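Autoinducer 2 sensor kinase/phosphatase LuxQ (Vibrio cholerae, PDB 3C38) senses the quorum-sensing signal AI-2 as a complex with LuxP, switching from histidine kinase to phosphatase in the phosphorelay through LuxU to LuxO. Local coordinates at residues R41-I54 / H135-G147. Sequence-based numbering, arbitrary orientation.
Sequences RIHQDSTAKNASLI and HILMRRSSLIEAG
Arg139 reaches from strand 135-143 to Gln44 and Asp45 on helix 41-47, where the long helix of this tandem PAS-like (Cache) periplasmic domain lies against the antiparallel sheet of one lobe. Helix and strand run nearly parallel, their axes 21° apart. The example illustrates how one extended side chain can organise a helix-sheet interface: with CG anti to the backbone N (chi1 -171°) and no bend as far as NE, Arg139 holds its guanidinium beside the helix. Two of its nitrogens form an end-on salt bridge with the Asp45 carboxylate: NH2 meets the syn lone pair of OD2 at 2.9 Å, while NH1 bonds to OD1 from above the carboxylate plane. NH1 also donates to Gln44 OE1 at 2.6 Å, within the guanidinium plane, and Arg41 CG sits 3.3 Å above that plane, over its centre. Gln44 returns a bond from NE2 to Arg139 O (2.9 Å), so its buried amide is held at both ends.

Past the turn from Thr47 to Asn50, the next helix brings Leu53 CD2 to Leu143 CD2 (3.5 Å) and buried Ile54 CD1 to Leu143 CB (3.9 Å). The loose side is Ile144, on the surface, and poorly ordered Glu145; a water links Ala48 O to Ile144 N. Back in the tight part, Ser141 OG donates to Asp45 OD1 at 2.8 Å, on the oxygen's anti side.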
loop_
_atom_site.group_PDB
_atom_site.type_symbol
_atom_site.label_atom_id
_atom_site.label_comp_id
_atom_site.label_asym_id
_atom_site.label_seq_id
_atom_site.Cartn_x
_atom_site.Cartn_y
_atom_site.Cartn_z
ATOM N N ARG A 41 6.533 -0.692 7.234
ATOM C CA ARG A 41 6.436 -0.058 8.541
ATOM C C ARG A 41 7.823 0.041 9.178
ATOM O O ARG A 41 8.241 1.116 9.644
ATOM C CB ARG A 41 5.500 -0.868 9.446
ATOM C CG ARG A 41 5.609 -0.508 10.929
ATOM C CD ARG A 41 4.531 -1.192 11.759
ATOM N NE ARG A 41 4.555 -2.650 11.647
ATOM C CZ ARG A 41 5.585 -3.423 11.993
ATOM N NH1 ARG A 41 6.699 -2.888 12.475
ATOM N NH2 ARG A 41 5.490 -4.742 11.865
ATOM N N ILE A 42 8.530 -1.088 9.188
ATOM C CA ILE A 42 9.870 -1.168 9.756
ATOM C C ILE A 42 10.810 -0.136 9.137
ATOM O O ILE A 42 11.457 0.630 9.850
ATOM C CB ILE A 42 10.462 -2.582 9.567
ATOM C CG1 ILE A 42 9.692 -3.575 10.441
ATOM C CG2 ILE A 42 11.946 -2.589 9.912
ATOM C CD1 ILE A 42 10.086 -5.034 10.213
ATOM N N HIS A 43 10.890 -0.111 7.813
ATOM C CA HIS A 43 11.749 0.858 7.151
ATOM C C HIS A 43 11.285 2.285 7.425
ATOM O O HIS A 43 12.102 3.172 7.649
ATOM C CB HIS A 43 11.803 0.589 5.649
ATOM C CG HIS A 43 12.481 -0.700 5.304
ATOM N ND1 HIS A 43 13.696 -1.065 5.845
ATOM C CD2 HIS A 43 12.107 -1.718 4.489
ATOM C CE1 HIS A 43 14.041 -2.254 5.380
ATOM N NE2 HIS A 43 13.097 -2.670 4.557
ATOM N N GLN A 44 9.974 2.499 7.415
ATOM C CA GLN A 44 9.420 3.821 7.683
ATOM C C GLN A 44 9.848 4.333 9.062
ATOM O O GLN A 44 10.447 5.408 9.173
ATOM C CB GLN A 44 7.885 3.789 7.596
ATOM C CG GLN A 44 7.203 4.997 8.231
ATOM C CD GLN A 44 5.695 5.037 8.012
ATOM O OE1 GLN A 44 4.997 4.026 8.145
ATOM N NE2 GLN A 44 5.184 6.223 7.689
ATOM N N ASP A 45 9.541 3.557 10.099
ATOM C CA ASP A 45 9.870 3.932 11.474
ATOM C C ASP A 45 11.363 4.087 11.747
ATOM O O ASP A 45 11.778 4.860 12.619
ATOM C CB ASP A 45 9.274 2.920 12.450
ATOM C CG ASP A 45 7.774 3.032 12.543
ATOM O OD1 ASP A 45 7.248 4.093 12.160
ATOM O OD2 ASP A 45 7.122 2.084 13.009
ATOM N N SER A 46 12.165 3.352 10.991
ATOM C CA SER A 46 13.608 3.406 11.131
ATOM C C SER A 46 14.135 4.674 10.462
ATOM O O SER A 46 15.036 5.339 10.973
ATOM C CB SER A 46 14.234 2.176 10.478
ATOM O OG SER A 46 15.610 2.107 10.778
ATOM N N THR A 47 13.564 5.011 9.315
ATOM C CA THR A 47 13.982 6.200 8.593
ATOM C C THR A 47 13.471 7.456 9.291
ATOM O O THR A 47 14.046 8.532 9.152
ATOM C CB THR A 47 13.454 6.173 7.161
ATOM O OG1 THR A 47 14.001 5.038 6.482
ATOM C CG2 THR A 47 13.847 7.440 6.417
ATOM N N ALA A 48 12.391 7.304 10.051
ATOM C CA ALA A 48 11.793 8.422 10.768
ATOM C C ALA A 48 12.741 8.922 11.853
ATOM O O ALA A 48 12.582 10.035 12.365
ATOM C CB ALA A 48 10.463 7.998 11.392
ATOM N N LYS A 49 13.727 8.095 12.195
ATOM C CA LYS A 49 14.700 8.442 13.224
ATOM C C LYS A 49 16.096 8.724 12.672
ATOM O O LYS A 49 17.067 8.783 13.423
ATOM C CB LYS A 49 14.762 7.322 14.264
ATOM C CG LYS A 49 13.476 7.194 15.048
ATOM C CD LYS A 49 13.508 6.055 16.035
ATOM C CE LYS A 49 12.299 6.128 16.949
ATOM N NZ LYS A 49 12.218 4.975 17.881
ATOM N N ASN A 50 16.204 8.910 11.364
ATOM C CA ASN A 50 17.503 9.171 10.773
ATOM C C ASN A 50 17.841 10.653 10.818
ATOM O O ASN A 50 17.228 11.457 10.119
ATOM C CB ASN A 50 17.539 8.687 9.327
ATOM C CG ASN A 50 18.922 8.773 8.722
ATOM O OD1 ASN A 50 19.556 9.831 8.734
ATOM N ND2 ASN A 50 19.401 7.659 8.185
ATOM N N ALA A 51 18.824 11.005 11.643
ATOM C CA ALA A 51 19.261 12.388 11.785
ATOM C C ALA A 51 19.335 13.070 10.426
ATOM O O ALA A 51 18.825 14.183 10.252
ATOM C CB ALA A 51 20.617 12.433 12.460
ATOM N N SER A 52 19.971 12.403 9.465
ATOM C CA SER A 52 20.096 12.952 8.119
ATOM C C SER A 52 18.741 13.488 7.669
ATOM O O SER A 52 18.624 14.640 7.255
ATOM C CB SER A 52 20.569 11.873 7.142
ATOM O OG SER A 52 21.795 11.307 7.561
ATOM N N LEU A 53 17.716 12.646 7.759
ATOM C CA LEU A 53 16.379 13.059 7.367
ATOM C C LEU A 53 15.950 14.273 8.173
ATOM O O LEU A 53 15.549 15.290 7.612
ATOM C CB LEU A 53 15.371 11.927 7.587
ATOM C CG LEU A 53 13.897 12.322 7.415
ATOM C CD1 LEU A 53 13.670 12.885 6.025
ATOM C CD2 LEU A 53 13.003 11.116 7.654
ATOM N N ILE A 54 16.046 14.167 9.494
ATOM C CA ILE A 54 15.640 15.255 10.369
ATOM C C ILE A 54 16.326 16.583 10.067
ATOM O O ILE A 54 15.663 17.621 10.016
ATOM C CB ILE A 54 15.875 14.906 11.850
ATOM C CG1 ILE A 54 15.047 13.682 12.237
ATOM C CG2 ILE A 54 15.463 16.073 12.726
ATOM C CD1 ILE A 54 13.549 13.905 12.167
ATOM N N HIS A 135 -7.265 3.306 -4.392
ATOM C CA HIS A 135 -7.212 2.762 -3.033
ATOM C C HIS A 135 -5.752 2.737 -2.546
ATOM O O HIS A 135 -4.856 2.222 -3.222
ATOM C CB HIS A 135 -7.847 1.373 -3.016
ATOM C CG HIS A 135 -9.318 1.395 -3.292
ATOM N ND1 HIS A 135 -10.264 1.449 -2.289
ATOM C CD2 HIS A 135 -10.006 1.474 -4.458
ATOM C CE1 HIS A 135 -11.467 1.561 -2.824
ATOM N NE2 HIS A 135 -11.337 1.579 -4.140
ATOM N N ILE A 136 -5.521 3.309 -1.368
ATOM C CA ILE A 136 -4.178 3.427 -0.823
ATOM C C ILE A 136 -4.067 3.018 0.631
ATOM O O ILE A 136 -4.954 3.305 1.427
ATOM C CB ILE A 136 -3.705 4.882 -0.899
ATOM C CG1 ILE A 136 -3.991 5.444 -2.288
ATOM C CG2 ILE A 136 -2.225 4.976 -0.551
ATOM C CD1 ILE A 136 -3.698 6.932 -2.412
ATOM N N LEU A 137 -2.976 2.334 0.968
ATOM C CA LEU A 137 -2.712 1.945 2.351
ATOM C C LEU A 137 -1.676 2.980 2.790
ATOM O O LEU A 137 -0.599 3.086 2.198
ATOM C CB LEU A 137 -2.122 0.541 2.428
ATOM C CG LEU A 137 -3.103 -0.600 2.146
ATOM C CD1 LEU A 137 -2.347 -1.915 1.961
ATOM C CD2 LEU A 137 -4.094 -0.704 3.303
ATOM N N MET A 138 -2.020 3.780 3.793
ATOM C CA MET A 138 -1.103 4.801 4.251
ATOM C C MET A 138 -0.769 4.670 5.715
ATOM O O MET A 138 -1.543 4.116 6.496
ATOM C CB MET A 138 -1.671 6.190 3.995
ATOM C CG MET A 138 -1.540 6.648 2.571
ATOM S SD MET A 138 -1.793 8.405 2.488
ATOM C CE MET A 138 -0.366 8.992 3.328
ATOM N N ARG A 139 0.394 5.194 6.077
ATOM C CA ARG A 139 0.849 5.148 7.454
ATOM C C ARG A 139 1.705 6.373 7.748
ATOM O O ARG A 139 2.487 6.819 6.906
ATOM C CB ARG A 139 1.630 3.857 7.704
ATOM C CG ARG A 139 1.972 3.603 9.162
ATOM C CD ARG A 139 2.491 2.191 9.337
ATOM N NE ARG A 139 2.866 1.919 10.721
ATOM C CZ ARG A 139 3.984 2.360 11.286
ATOM N NH1 ARG A 139 4.840 3.091 10.579
ATOM N NH2 ARG A 139 4.240 2.069 12.554
ATOM N N ARG A 140 1.532 6.917 8.949
ATOM C CA ARG A 140 2.261 8.112 9.382
ATOM C C ARG A 140 3.293 7.799 10.476
ATOM O O ARG A 140 3.039 7.005 11.379
ATOM C CB ARG A 140 1.259 9.143 9.923
ATOM C CG ARG A 140 1.821 10.527 10.130
ATOM C CD ARG A 140 0.820 11.443 10.834
ATOM N NE ARG A 140 0.552 10.992 12.191
ATOM C CZ ARG A 140 0.117 11.779 13.170
ATOM N NH1 ARG A 140 -0.101 13.069 12.946
ATOM N NH2 ARG A 140 -0.088 11.272 14.381
ATOM N N SER A 141 4.456 8.430 10.399
ATOM C CA SER A 141 5.480 8.227 11.414
ATOM C C SER A 141 6.062 9.576 11.846
ATOM O O SER A 141 6.587 10.335 11.031
ATOM C CB SER A 141 6.592 7.316 10.885
ATOM O OG SER A 141 7.461 6.923 11.937
ATOM N N SER A 142 5.966 9.864 13.138
ATOM C CA SER A 142 6.462 11.124 13.692
ATOM C C SER A 142 7.932 11.372 13.390
ATOM O O SER A 142 8.747 10.457 13.440
ATOM C CB SER A 142 6.251 11.130 15.206
ATOM O OG SER A 142 4.942 10.679 15.537
ATOM N N LEU A 143 8.264 12.615 13.064
ATOM C CA LEU A 143 9.645 13.001 12.780
ATOM C C LEU A 143 10.079 13.898 13.929
ATOM O O LEU A 143 9.770 15.091 13.952
ATOM C CB LEU A 143 9.740 13.770 11.461
ATOM C CG LEU A 143 9.443 12.973 10.193
ATOM C CD1 LEU A 143 9.408 13.901 8.993
ATOM C CD2 LEU A 143 10.505 11.897 10.008
ATOM N N ILE A 144 10.783 13.314 14.890
ATOM C CA ILE A 144 11.248 14.048 16.057
ATOM C C ILE A 144 12.709 14.449 15.900
ATOM O O ILE A 144 13.413 13.934 15.033
ATOM C CB ILE A 144 11.032 13.200 17.317
ATOM C CG1 ILE A 144 9.530 12.942 17.466
ATOM C CG2 ILE A 144 11.573 13.912 18.546
ATOM C CD1 ILE A 144 9.162 11.850 18.440
ATOM N N GLU A 145 13.174 15.375 16.725
ATOM C CA GLU A 145 14.551 15.814 16.590
ATOM C C GLU A 145 15.432 15.493 17.790
ATOM O O GLU A 145 14.953 15.392 18.922
ATOM C CB GLU A 145 14.581 17.310 16.301
ATOM C CG GLU A 145 15.710 17.711 15.391
ATOM C CD GLU A 145 16.564 18.791 15.985
ATOM O OE1 GLU A 145 16.163 19.356 17.025
ATOM O OE2 GLU A 145 17.631 19.081 15.406
ATOM N N ALA A 146 16.725 15.337 17.520
ATOM C CA ALA A 146 17.720 15.011 18.536
ATOM C C ALA A 146 17.414 15.527 19.943
ATOM O O ALA A 146 17.464 16.733 20.206
ATOM C CB ALA A 146 19.092 15.505 18.087
ATOM N N GLY A 147 17.099 14.588 20.832
ATOM C CA GLY A 147 16.801 14.897 22.222
ATOM C C GLY A 147 16.101 16.215 22.494
ATOM O O GLY A 147 15.729 16.500 23.636
HETATM O O HOH W 1 11.762 10.661 14.889
#